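Local coordinates for protein delta-aminolevulinic acid dehydratase (Toxoplasma gondii ME49, PDB 3OBK) that catalyses the condensation of two molecules of 5-aminolevulinic acid to porphobilinogen, an early step of tetrapyrrole biosynthesis, at residues A89-P94 with L208-K213; D178-S183 with S191-S196; R251-D256 with D262-K267. All coordinates share one frame; numbering follows the deposited sequence.

Contact 1 of 3, residues A89-P94 with L208-K213; sequences AFMLFP and LAYSCK. With PBG (3-[5-(aminomethyl)-4-(carboxymethyl)-1H-pyrrol-3-yl]propanoic acid), chain L.
Within the core of the TIM barrel, Met91 of strand 89-95 reaches across to Leu208 and Tyr210 of strand 206-213, two members of the barrel wall that are not neighbours. Their backbones stay well apart, the closest pair of CA atoms, Met91 and Leu208, being 11.0 Å from each other, and it is the side chains that span the interior. Met91 extends into it with CG anti to the backbone N (chi1 -163°), then bends at chi3; the sulfur and the terminal methyl both lie by the Tyr210 hydroxyl, and the methyl also touches Leu208. SD lies 3.8 Å from OH of Tyr210, whose side chain comes from the opposite direction, while CE meets Leu208 CD2 at 4.2 Å, the two chains crossing at about a right angle.

Further along the same strands the interior becomes the product pocket. Phe93 CE1 is 3.8 Å from NA of the porphobilinogen pyrrole, and Lys213, extended beyond CG, donates from NZ to the ligand's carboxylate atom O1A at 2.8 Å. Around this, Tyr290 of strand 287-291 packs against Met91, Phe93 and Tyr210, Met265 of strand 263-267 touches Leu208 and Tyr210, and Leu92 faces outward onto helix 114-125.

Contact 2 of 3, residues D178-S183 with S191-S196; sequences DMVCPS and SAIRES. With PBG (3-[5-(aminomethyl)-4-(carboxymethyl)-1H-pyrrol-3-yl]propanoic acid), chain L.
Strand 179-182 and helix 189-199 have their nearest backbone approach at Pro182 and Ile193, whose CA atoms are 8.9 Å apart, a separation that side chains must fill. Ile193 does so from the helix with both of its branches. Because CG1 stands anti to the carbonyl carbon (chi1 -68°), the longer arm carries CD1 to the proline ring, 3.9 Å from Pro182 CG and nearly as close to CB, the two side chains sliding past each other in opposite directions. The shorter branch, CG2, meets Val180 CG2 more loosely at 4.4 Å. Val180 and Pro182, two positions apart on the strand, thus present the same face to one helical residue.

The pair belongs to the beta-alpha-beta unit formed by strand 179-182, helix 189-199 and strand 206-213, in which the helix covers the outside of the barrel. Ile193 also touches Ala169 of helix 158-175. Within the helix, Ser196 turns its hydroxyl back onto the preceding turn: OG donates to Ala192 O at 2.9 Å, tilted 34° from the carbonyl plane, while Ser196 N donates to the same oxygen from the opposite face. Arg194 forms a salt bridge with Asp198, and Ser191 OG bonds to Gln20 of a neighbouring subunit.

Just beyond the strand, the chain enters the pocket. Ser183 OG accepts a hydrogen bond from N1, the amino group of porphobilinogen, and is also hydrogen-bonded to Asp134 OD1.

Contact 3 of 3, residues R251-D256 with D262-K267; sequences REAEAD and DMLMVK. With MG (magnesium ion), chain I; PBG (3-[5-(aminomethyl)-4-(carboxymethyl)-1H-pyrrol-3-yl]propanoic acid), chain L.
Leu264 points from strand 263-267 into the helix 247-258 that covers it on the outside of the TIM barrel, and its forked end meets Ala253 and Asp256. With CG anti to the carbonyl carbon (chi1 -56°), the two methyls divide the work: CD1 comes to 4.2 Å from Ala253 CB, and CD2 to 3.7 Å from Asp256 CB. Since these helical residues are three apart, the leucine lies against neighbouring positions on one face of the helix. The small Ala253 lets strand and helix come near, its CA being 7.1 Å from that of Leu264.

Asp256 has a double role. Its CB rests against the Leu264 methyl, whereas its carboxylate turns to polar partners: OD2 is hydrogen-bonded to Ser211 OG and accepts from a water, at 2.6 Å, that is itself a ligand of the magnesium ion. The aspartate therefore belongs to the second shell. In the first shell, Glu252 bends at chi2 and binds the metal through one oxygen, OE1, at 1.9 Å, with five waters completing a roughly octahedral set. Glu252 OE2 makes a salt bridge with Arg27 of a neighbouring subunit, an arrangement consistent with the allosteric magnesium site at subunit interfaces in this enzyme family.

On the strand, Lys267 turns the other way from Leu264, into the barrel. Its side chain runs extended to the product, where NZ stands 3.1 Å from C4A of the porphobilinogen pyrrole ring.

In the fold
From the N terminus, strand 89-95 opens the long loop that contact 1 closes at 208-213, joining two barrel strands separated in the wall by strands 130-135 and 179-182. Contact 2 is nested inside that loop, a short closure between strand 179-182 and the helix that follows it. Contact 3 comes afterwards in series, tying helix 247-258 to the next strand. Strand 206-213 connects all three, lying between strands 179-182 and 263-267 in the sheet: Leu208 N reaches Val180 O on one side, and strand 263-267 pairs along the other. Contact 1 thus bridges the barrel's interior, contacts 2 and 3 fasten its outer helices, and all three carry residues of the porphobilinogen pocket.

Contact 1 of 3, residues A89-P94 with L208-K213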
loop_
_atom_site.group_PDB
_atom_site.type_symbol
_atom_site.label_atom_id
_atom_site.label_comp_id
_atom_site.label_asym_id
_atom_site.label_seq_id
_atom_site.Cartn_x
_atom_site.Cartn_y
_atom_site.Cartn_z
ATOM N N ALA A 89 3.002 -8.939 -35.998
ATOM C CA ALA A 89 1.945 -9.805 -35.443
ATOM C C ALA A 89 0.590 -9.599 -36.087
ATOM O O ALA A 89 0.086 -8.492 -36.163
ATOM C CB ALA A 89 1.831 -9.596 -33.951
ATOM N N PHE A 90 -0.032 -10.697 -36.470
ATOM C CA PHE A 90 -1.233 -10.667 -37.277
ATOM C C PHE A 90 -2.236 -11.641 -36.706
ATOM O O PHE A 90 -1.916 -12.791 -36.406
ATOM C CB PHE A 90 -0.920 -11.069 -38.725
ATOM C CG PHE A 90 0.131 -10.236 -39.368
ATOM C CD1 PHE A 90 -0.215 -9.173 -40.150
ATOM C CD2 PHE A 90 1.462 -10.497 -39.160
ATOM C CE1 PHE A 90 0.749 -8.397 -40.732
ATOM C CE2 PHE A 90 2.427 -9.723 -39.725
ATOM C CZ PHE A 90 2.070 -8.656 -40.503
ATOM N N MET A 91 -3.458 -11.180 -36.574
ATOM C CA MET A 91 -4.517 -11.952 -35.963
ATOM C C MET A 91 -5.448 -12.282 -37.137
ATOM O O MET A 91 -5.707 -11.416 -37.964
ATOM C CB MET A 91 -5.163 -11.048 -34.901
ATOM C CG MET A 91 -6.025 -11.653 -33.835
ATOM S SD MET A 91 -6.480 -10.366 -32.579
ATOM C CE MET A 91 -5.276 -10.568 -31.264
ATOM N N LEU A 92 -5.925 -13.521 -37.229
ATOM C CA LEU A 92 -6.728 -13.970 -38.378
ATOM C C LEU A 92 -8.122 -14.466 -38.026
ATOM O O LEU A 92 -8.296 -15.353 -37.203
ATOM C CB LEU A 92 -6.029 -15.109 -39.124
ATOM C CG LEU A 92 -4.546 -15.000 -39.423
ATOM C CD1 LEU A 92 -4.165 -16.287 -40.106
ATOM C CD2 LEU A 92 -4.221 -13.778 -40.284
ATOM N N PHE A 93 -9.108 -13.923 -38.706
ATOM C CA PHE A 93 -10.481 -14.297 -38.494
ATOM C C PHE A 93 -11.039 -14.849 -39.810
ATOM O O PHE A 93 -10.791 -14.284 -40.864
ATOM C CB PHE A 93 -11.263 -13.063 -38.087
ATOM C CG PHE A 93 -10.826 -12.450 -36.793
ATOM C CD1 PHE A 93 -11.228 -12.989 -35.582
ATOM C CD2 PHE A 93 -10.098 -11.289 -36.783
ATOM C CE1 PHE A 93 -10.866 -12.390 -34.391
ATOM C CE2 PHE A 93 -9.751 -10.675 -35.610
ATOM C CZ PHE A 93 -10.119 -11.210 -34.419
ATOM N N PRO A 94 -11.763 -15.968 -39.761
ATOM C CA PRO A 94 -12.387 -16.518 -40.967
ATOM C C PRO A 94 -13.861 -16.156 -41.130
ATOM O O PRO A 94 -14.642 -16.321 -40.205
ATOM C CB PRO A 94 -12.266 -18.015 -40.753
ATOM C CG PRO A 94 -12.360 -18.179 -39.290
ATOM C CD PRO A 94 -11.818 -16.920 -38.648
ATOM N N LEU A 208 -3.038 -16.023 -25.634
ATOM C CA LEU A 208 -3.425 -14.647 -25.357
ATOM C C LEU A 208 -4.866 -14.674 -24.810
ATOM O O LEU A 208 -5.839 -14.886 -25.556
ATOM C CB LEU A 208 -3.293 -13.809 -26.619
ATOM C CG LEU A 208 -3.808 -12.360 -26.778
ATOM C CD1 LEU A 208 -3.794 -11.526 -25.518
ATOM C CD2 LEU A 208 -3.002 -11.689 -27.919
ATOM N N ALA A 209 -4.996 -14.517 -23.495
ATOM C CA ALA A 209 -6.299 -14.706 -22.850
ATOM C C ALA A 209 -7.059 -13.408 -22.916
ATOM O O ALA A 209 -6.554 -12.371 -22.497
ATOM C CB ALA A 209 -6.120 -15.169 -21.390
ATOM N N TYR A 210 -8.261 -13.438 -23.467
ATOM C CA TYR A 210 -9.172 -12.300 -23.340
ATOM C C TYR A 210 -9.776 -12.409 -21.948
ATOM O O TYR A 210 -10.713 -13.144 -21.774
ATOM C CB TYR A 210 -10.268 -12.358 -24.378
ATOM C CG TYR A 210 -9.884 -12.029 -25.786
ATOM C CD1 TYR A 210 -9.216 -12.928 -26.567
ATOM C CD2 TYR A 210 -10.272 -10.838 -26.365
ATOM C CE1 TYR A 210 -8.893 -12.633 -27.907
ATOM C CE2 TYR A 210 -9.955 -10.527 -27.689
ATOM C CZ TYR A 210 -9.263 -11.428 -28.463
ATOM O OH TYR A 210 -8.965 -11.121 -29.797
ATOM N N SER A 211 -9.206 -11.719 -20.953
ATOM C CA SER A 211 -9.706 -11.809 -19.567
ATOM C C SER A 211 -10.872 -10.918 -19.323
ATOM O O SER A 211 -11.846 -11.355 -18.738
ATOM C CB SER A 211 -8.659 -11.393 -18.545
ATOM O OG SER A 211 -7.509 -12.135 -18.733
ATOM N N CYS A 212 -10.738 -9.662 -19.732
ATOM C CA CYS A 212 -11.744 -8.652 -19.479
ATOM C C CYS A 212 -12.341 -8.194 -20.810
ATOM O O CYS A 212 -11.934 -7.201 -21.382
ATOM C CB CYS A 212 -11.113 -7.488 -18.708
ATOM S SG CYS A 212 -10.018 -8.049 -17.363
ATOM N N LYS A 213 -13.274 -8.987 -21.315
ATOM C CA LYS A 213 -13.944 -8.732 -22.579
ATOM C C LYS A 213 -15.389 -8.407 -22.252
ATOM O O LYS A 213 -16.075 -9.218 -21.642
ATOM C CB LYS A 213 -13.892 -9.947 -23.483
ATOM C CG LYS A 213 -14.752 -9.775 -24.699
ATOM C CD LYS A 213 -14.502 -10.872 -25.701
ATOM C CE LYS A 213 -15.249 -10.603 -26.965
ATOM N NZ LYS A 213 -14.901 -11.576 -27.968
HETATM C CHA PBG L . -15.552 -13.497 -31.382
HETATM C C1A PBG L . -14.911 -12.166 -31.601
HETATM C C2A PBG L . -15.558 -10.935 -31.652
HETATM C C3A PBG L . -14.568 -9.994 -31.868
HETATM C C4A PBG L . -13.356 -10.660 -31.852
HETATM N NA PBG L . -13.589 -11.973 -31.718
HETATM C C5A PBG L . -17.040 -10.648 -31.669
HETATM C C6A PBG L . -17.781 -10.902 -30.428
HETATM O O1A PBG L . -17.234 -11.664 -29.587
HETATM O O2A PBG L . -18.936 -10.443 -30.282
HETATM C C7A PBG L . -14.793 -8.546 -32.074
HETATM C C8A PBG L . -13.647 -7.755 -32.584
HETATM C C9A PBG L . -13.912 -6.397 -33.084
HETATM O O3A PBG L . -13.096 -5.914 -33.865
HETATM O O4A PBG L . -15.015 -5.836 -32.997
HETATM N N1 PBG L . -15.243 -14.206 -30.184
#

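Contact 2 of 3, residues D178-S183 with S191-S196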
loop_
_atom_site.group_PDB
_atom_site.type_symbol
_atom_site.label_atom_id
_atom_site.label_comp_id
_atom_site.label_asym_id
_atom_site.label_seq_id
_atom_site.Cartn_x
_atom_site.Cartn_y
_atom_site.Cartn_z
ATOM N N ASP A 178 1.006 -19.369 -33.719
ATOM C CA ASP A 178 1.995 -19.090 -32.670
ATOM C C ASP A 178 1.317 -18.866 -31.333
ATOM O O ASP A 178 1.825 -19.306 -30.283
ATOM C CB ASP A 178 2.816 -17.866 -33.033
ATOM C CG ASP A 178 3.652 -18.087 -34.272
ATOM O OD1 ASP A 178 4.694 -18.771 -34.167
ATOM O OD2 ASP A 178 3.260 -17.597 -35.355
ATOM N N MET A 179 0.177 -18.170 -31.387
ATOM C CA MET A 179 -0.670 -17.916 -30.246
ATOM C C MET A 179 -2.099 -18.325 -30.568
ATOM O O MET A 179 -2.599 -18.021 -31.641
ATOM C CB MET A 179 -0.720 -16.413 -29.914
ATOM C CG MET A 179 0.592 -15.655 -29.689
ATOM S SD MET A 179 0.377 -14.119 -28.644
ATOM C CE MET A 179 -0.047 -14.910 -27.082
ATOM N N VAL A 180 -2.785 -18.963 -29.629
ATOM C CA VAL A 180 -4.248 -19.050 -29.703
ATOM C C VAL A 180 -4.809 -17.989 -28.751
ATOM O O VAL A 180 -4.262 -17.748 -27.679
ATOM C CB VAL A 180 -4.770 -20.477 -29.408
ATOM C CG1 VAL A 180 -4.166 -21.484 -30.421
ATOM C CG2 VAL A 180 -4.443 -20.898 -27.998
ATOM N N CYS A 181 -5.899 -17.353 -29.166
ATOM C CA CYS A 181 -6.501 -16.225 -28.454
ATOM C C CYS A 181 -7.965 -16.483 -28.139
ATOM O O CYS A 181 -8.834 -16.136 -28.938
ATOM C CB CYS A 181 -6.379 -14.979 -29.318
ATOM S SG CYS A 181 -4.684 -14.735 -29.913
ATOM N N PRO A 182 -8.247 -17.110 -26.983
ATOM C CA PRO A 182 -9.624 -17.456 -26.705
ATOM C C PRO A 182 -10.447 -16.252 -26.317
ATOM O O PRO A 182 -10.233 -15.682 -25.257
ATOM C CB PRO A 182 -9.536 -18.473 -25.549
ATOM C CG PRO A 182 -8.076 -18.733 -25.297
ATOM C CD PRO A 182 -7.282 -17.745 -26.076
ATOM N N SER A 183 -11.420 -15.909 -27.156
ATOM C CA SER A 183 -12.251 -14.722 -26.965
ATOM C C SER A 183 -13.660 -15.076 -26.507
ATOM O O SER A 183 -14.568 -14.241 -26.565
ATOM C CB SER A 183 -12.338 -13.959 -28.268
ATOM O OG SER A 183 -12.942 -14.767 -29.258
ATOM N N SER A 191 -7.157 -22.672 -18.630
ATOM C CA SER A 191 -6.442 -23.809 -18.069
ATOM C C SER A 191 -6.689 -25.068 -18.867
ATOM O O SER A 191 -5.778 -25.884 -19.006
ATOM C CB SER A 191 -6.877 -24.062 -16.632
ATOM O OG SER A 191 -6.088 -25.080 -16.038
ATOM N N ALA A 192 -7.921 -25.228 -19.363
ATOM C CA ALA A 192 -8.309 -26.440 -20.058
ATOM C C ALA A 192 -7.565 -26.485 -21.377
ATOM O O ALA A 192 -7.030 -27.549 -21.778
ATOM C CB ALA A 192 -9.821 -26.493 -20.275
ATOM N N ILE A 193 -7.522 -25.337 -22.054
ATOM C CA ILE A 193 -6.817 -25.257 -23.336
ATOM C C ILE A 193 -5.336 -25.480 -23.102
ATOM O O ILE A 193 -4.693 -26.187 -23.840
ATOM C CB ILE A 193 -7.033 -23.919 -24.062
ATOM C CG1 ILE A 193 -8.495 -23.828 -24.516
ATOM C CG2 ILE A 193 -6.081 -23.848 -25.218
ATOM C CD1 ILE A 193 -9.098 -22.458 -24.783
ATOM N N ARG A 194 -4.809 -24.898 -22.040
ATOM C CA ARG A 194 -3.394 -25.035 -21.740
ATOM C C ARG A 194 -2.974 -26.512 -21.618
ATOM O O ARG A 194 -1.942 -26.898 -22.142
ATOM C CB ARG A 194 -3.055 -24.277 -20.457
ATOM C CG ARG A 194 -1.565 -24.280 -20.093
ATOM C CD ARG A 194 -0.715 -23.449 -21.053
ATOM N NE ARG A 194 -0.239 -24.219 -22.196
ATOM C CZ ARG A 194 0.166 -23.690 -23.342
ATOM N NH1 ARG A 194 0.562 -24.485 -24.320
ATOM N NH2 ARG A 194 0.173 -22.368 -23.527
ATOM N N GLU A 195 -3.789 -27.319 -20.938
ATOM C CA GLU A 195 -3.426 -28.687 -20.609
ATOM C C GLU A 195 -3.546 -29.549 -21.829
ATOM O O GLU A 195 -2.707 -30.416 -22.036
ATOM C CB GLU A 195 -4.322 -29.249 -19.509
ATOM C CG GLU A 195 -3.767 -30.487 -18.842
ATOM C CD GLU A 195 -4.678 -31.062 -17.735
ATOM O OE1 GLU A 195 -4.738 -30.454 -16.642
ATOM O OE2 GLU A 195 -5.285 -32.145 -17.957
ATOM N N SER A 196 -4.595 -29.304 -22.614
ATOM C CA SER A 196 -4.807 -29.950 -23.897
ATOM C C SER A 196 -3.634 -29.709 -24.827
ATOM O O SER A 196 -3.095 -30.658 -25.421
ATOM C CB SER A 196 -6.082 -29.414 -24.562
ATOM O OG SER A 196 -7.217 -29.631 -23.738
HETATM C CHA PBG L . -15.552 -13.497 -31.382
HETATM C C1A PBG L . -14.911 -12.166 -31.601
HETATM C C2A PBG L . -15.558 -10.935 -31.652
HETATM C C3A PBG L . -14.568 -9.994 -31.868
HETATM C C4A PBG L . -13.356 -10.660 -31.852
HETATM N NA PBG L . -13.589 -11.973 -31.718
HETATM C C5A PBG L . -17.040 -10.648 -31.669
HETATM C C6A PBG L . -17.781 -10.902 -30.428
HETATM O O1A PBG L . -17.234 -11.664 -29.587
HETATM O O2A PBG L . -18.936 -10.443 -30.282
HETATM C C7A PBG L . -14.793 -8.546 -32.074
HETATM C C8A PBG L . -13.647 -7.755 -32.584
HETATM C C9A PBG L . -13.912 -6.397 -33.084
HETATM O O3A PBG L . -13.096 -5.914 -33.865
HETATM O O4A PBG L . -15.015 -5.836 -32.997
HETATM N N1 PBG L . -15.243 -14.206 -30.184
#

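Contact 3 of 3, residues R251-D256 with D262-K267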
loop_
_atom_site.group_PDB
_atom_site.type_symbol
_atom_site.label_atom_id
_atom_site.label_comp_id
_atom_site.label_asym_id
_atom_site.label_seq_id
_atom_site.Cartn_x
_atom_site.Cartn_y
_atom_site.Cartn_z
ATOM N N ARG A 251 -11.141 -10.150 -10.824
ATOM C CA ARG A 251 -11.466 -11.536 -10.643
ATOM C C ARG A 251 -11.036 -12.311 -11.911
ATOM O O ARG A 251 -10.352 -13.316 -11.834
ATOM C CB ARG A 251 -12.960 -11.669 -10.380
ATOM C CG ARG A 251 -13.344 -12.896 -9.640
ATOM C CD ARG A 251 -14.866 -13.074 -9.549
ATOM N NE ARG A 251 -15.150 -14.472 -9.249
ATOM C CZ ARG A 251 -16.352 -15.031 -9.249
ATOM N NH1 ARG A 251 -17.414 -14.301 -9.511
ATOM N NH2 ARG A 251 -16.481 -16.332 -8.956
ATOM N N GLU A 252 -11.386 -11.800 -13.083
ATOM C CA GLU A 252 -11.062 -12.520 -14.309
ATOM C C GLU A 252 -9.556 -12.548 -14.566
ATOM O O GLU A 252 -8.994 -13.598 -14.924
ATOM C CB GLU A 252 -11.830 -11.934 -15.493
ATOM C CG GLU A 252 -13.379 -12.201 -15.418
ATOM C CD GLU A 252 -13.790 -13.566 -15.988
ATOM O OE1 GLU A 252 -12.965 -14.231 -16.652
ATOM O OE2 GLU A 252 -14.953 -13.984 -15.796
ATOM N N ALA A 253 -8.892 -11.407 -14.380
ATOM C CA ALA A 253 -7.491 -11.315 -14.714
ATOM C C ALA A 253 -6.683 -12.232 -13.789
ATOM O O ALA A 253 -5.876 -13.009 -14.249
ATOM C CB ALA A 253 -7.024 -9.876 -14.668
ATOM N N GLU A 254 -6.937 -12.202 -12.490
ATOM C CA GLU A 254 -6.170 -13.046 -11.548
ATOM C C GLU A 254 -6.329 -14.531 -11.895
ATOM O O GLU A 254 -5.372 -15.302 -11.820
ATOM C CB GLU A 254 -6.565 -12.788 -10.081
ATOM N N ALA A 255 -7.530 -14.936 -12.279
ATOM C CA ALA A 255 -7.768 -16.337 -12.609
ATOM C C ALA A 255 -7.074 -16.794 -13.915
ATOM O O ALA A 255 -6.638 -17.925 -14.005
ATOM C CB ALA A 255 -9.288 -16.616 -12.662
ATOM N N ASP A 256 -6.983 -15.934 -14.926
ATOM C CA ASP A 256 -6.342 -16.342 -16.154
ATOM C C ASP A 256 -4.857 -16.407 -15.954
ATOM O O ASP A 256 -4.203 -17.263 -16.535
ATOM C CB ASP A 256 -6.680 -15.409 -17.313
ATOM C CG ASP A 256 -8.138 -15.528 -17.770
ATOM O OD1 ASP A 256 -8.851 -16.568 -17.558
ATOM O OD2 ASP A 256 -8.550 -14.547 -18.370
ATOM N N ASP A 262 -0.219 -16.434 -20.993
ATOM C CA ASP A 262 0.999 -15.729 -21.318
ATOM C C ASP A 262 0.773 -14.207 -21.440
ATOM O O ASP A 262 1.708 -13.423 -21.237
ATOM C CB ASP A 262 1.523 -16.253 -22.668
ATOM C CG ASP A 262 1.868 -17.721 -22.636
ATOM O OD1 ASP A 262 2.847 -18.070 -21.930
ATOM O OD2 ASP A 262 1.201 -18.528 -23.331
ATOM N N MET A 263 -0.439 -13.805 -21.866
ATOM C CA MET A 263 -0.825 -12.383 -21.975
ATOM C C MET A 263 -2.298 -12.226 -21.695
ATOM O O MET A 263 -3.079 -13.159 -21.918
ATOM C CB MET A 263 -0.544 -11.827 -23.368
ATOM C CG MET A 263 0.915 -11.986 -23.837
ATOM S SD MET A 263 1.264 -11.239 -25.449
ATOM C CE MET A 263 2.778 -12.132 -25.830
ATOM N N LEU A 264 -2.668 -11.033 -21.220
ATOM C CA LEU A 264 -4.042 -10.676 -20.942
ATOM C C LEU A 264 -4.511 -9.527 -21.819
ATOM O O LEU A 264 -3.814 -8.526 -21.984
ATOM C CB LEU A 264 -4.184 -10.299 -19.499
ATOM C CG LEU A 264 -3.713 -11.378 -18.520
ATOM C CD1 LEU A 264 -3.734 -10.798 -17.097
ATOM C CD2 LEU A 264 -4.507 -12.681 -18.627
ATOM N N MET A 265 -5.688 -9.710 -22.403
ATOM C CA MET A 265 -6.303 -8.781 -23.325
ATOM C C MET A 265 -7.505 -8.124 -22.663
ATOM O O MET A 265 -8.305 -8.801 -21.993
ATOM C CB MET A 265 -6.754 -9.552 -24.553
ATOM C CG MET A 265 -7.685 -8.804 -25.542
ATOM S SD MET A 265 -6.851 -7.779 -26.756
ATOM C CE MET A 265 -6.068 -9.008 -27.807
ATOM N N VAL A 266 -7.616 -6.807 -22.806
ATOM C CA VAL A 266 -8.831 -6.081 -22.430
ATOM C C VAL A 266 -9.447 -5.594 -23.705
ATOM O O VAL A 266 -8.746 -5.049 -24.567
ATOM C CB VAL A 266 -8.547 -4.834 -21.575
ATOM C CG1 VAL A 266 -9.873 -4.002 -21.339
ATOM C CG2 VAL A 266 -7.874 -5.235 -20.284
ATOM N N LYS A 267 -10.756 -5.759 -23.809
ATOM C CA LYS A 267 -11.473 -5.455 -25.015
ATOM C C LYS A 267 -12.871 -5.152 -24.640
ATOM O O LYS A 267 -13.441 -5.872 -23.825
ATOM C CB LYS A 267 -11.482 -6.683 -25.871
ATOM C CG LYS A 267 -12.281 -6.633 -27.174
ATOM C CD LYS A 267 -12.043 -7.975 -27.800
ATOM C CE LYS A 267 -13.031 -8.421 -28.815
ATOM N NZ LYS A 267 -12.887 -9.925 -28.926
HETATM MG MG MG I . -12.576 -15.982 -17.211
HETATM C CHA PBG L . -15.552 -13.497 -31.382
HETATM C C1A PBG L . -14.911 -12.166 -31.601
HETATM C C2A PBG L . -15.558 -10.935 -31.652
HETATM C C3A PBG L . -14.568 -9.994 -31.868
HETATM C C4A PBG L . -13.356 -10.660 -31.852
HETATM N NA PBG L . -13.589 -11.973 -31.718
HETATM C C5A PBG L . -17.040 -10.648 -31.669
HETATM C C6A PBG L . -17.781 -10.902 -30.428
HETATM O O1A PBG L . -17.234 -11.664 -29.587
HETATM O O2A PBG L . -18.936 -10.443 -30.282
HETATM C C7A PBG L . -14.793 -8.546 -32.074
HETATM C C8A PBG L . -13.647 -7.755 -32.584
HETATM C C9A PBG L . -13.912 -6.397 -33.084
HETATM O O3A PBG L . -13.096 -5.914 -33.865
HETATM O O4A PBG L . -15.015 -5.836 -32.997
HETATM N N1 PBG L . -15.243 -14.206 -30.184
HETATM O O HOH W 1 -11.165 -14.703 -18.628
HETATM O O HOH W 2 -13.992 -15.551 -18.677
HETATM O O HOH W 3 -14.426 -16.644 -16.234
HETATM O O HOH W 4 -10.714 -16.314 -16.172
HETATM O O HOH W 5 -12.490 -17.721 -18.225
#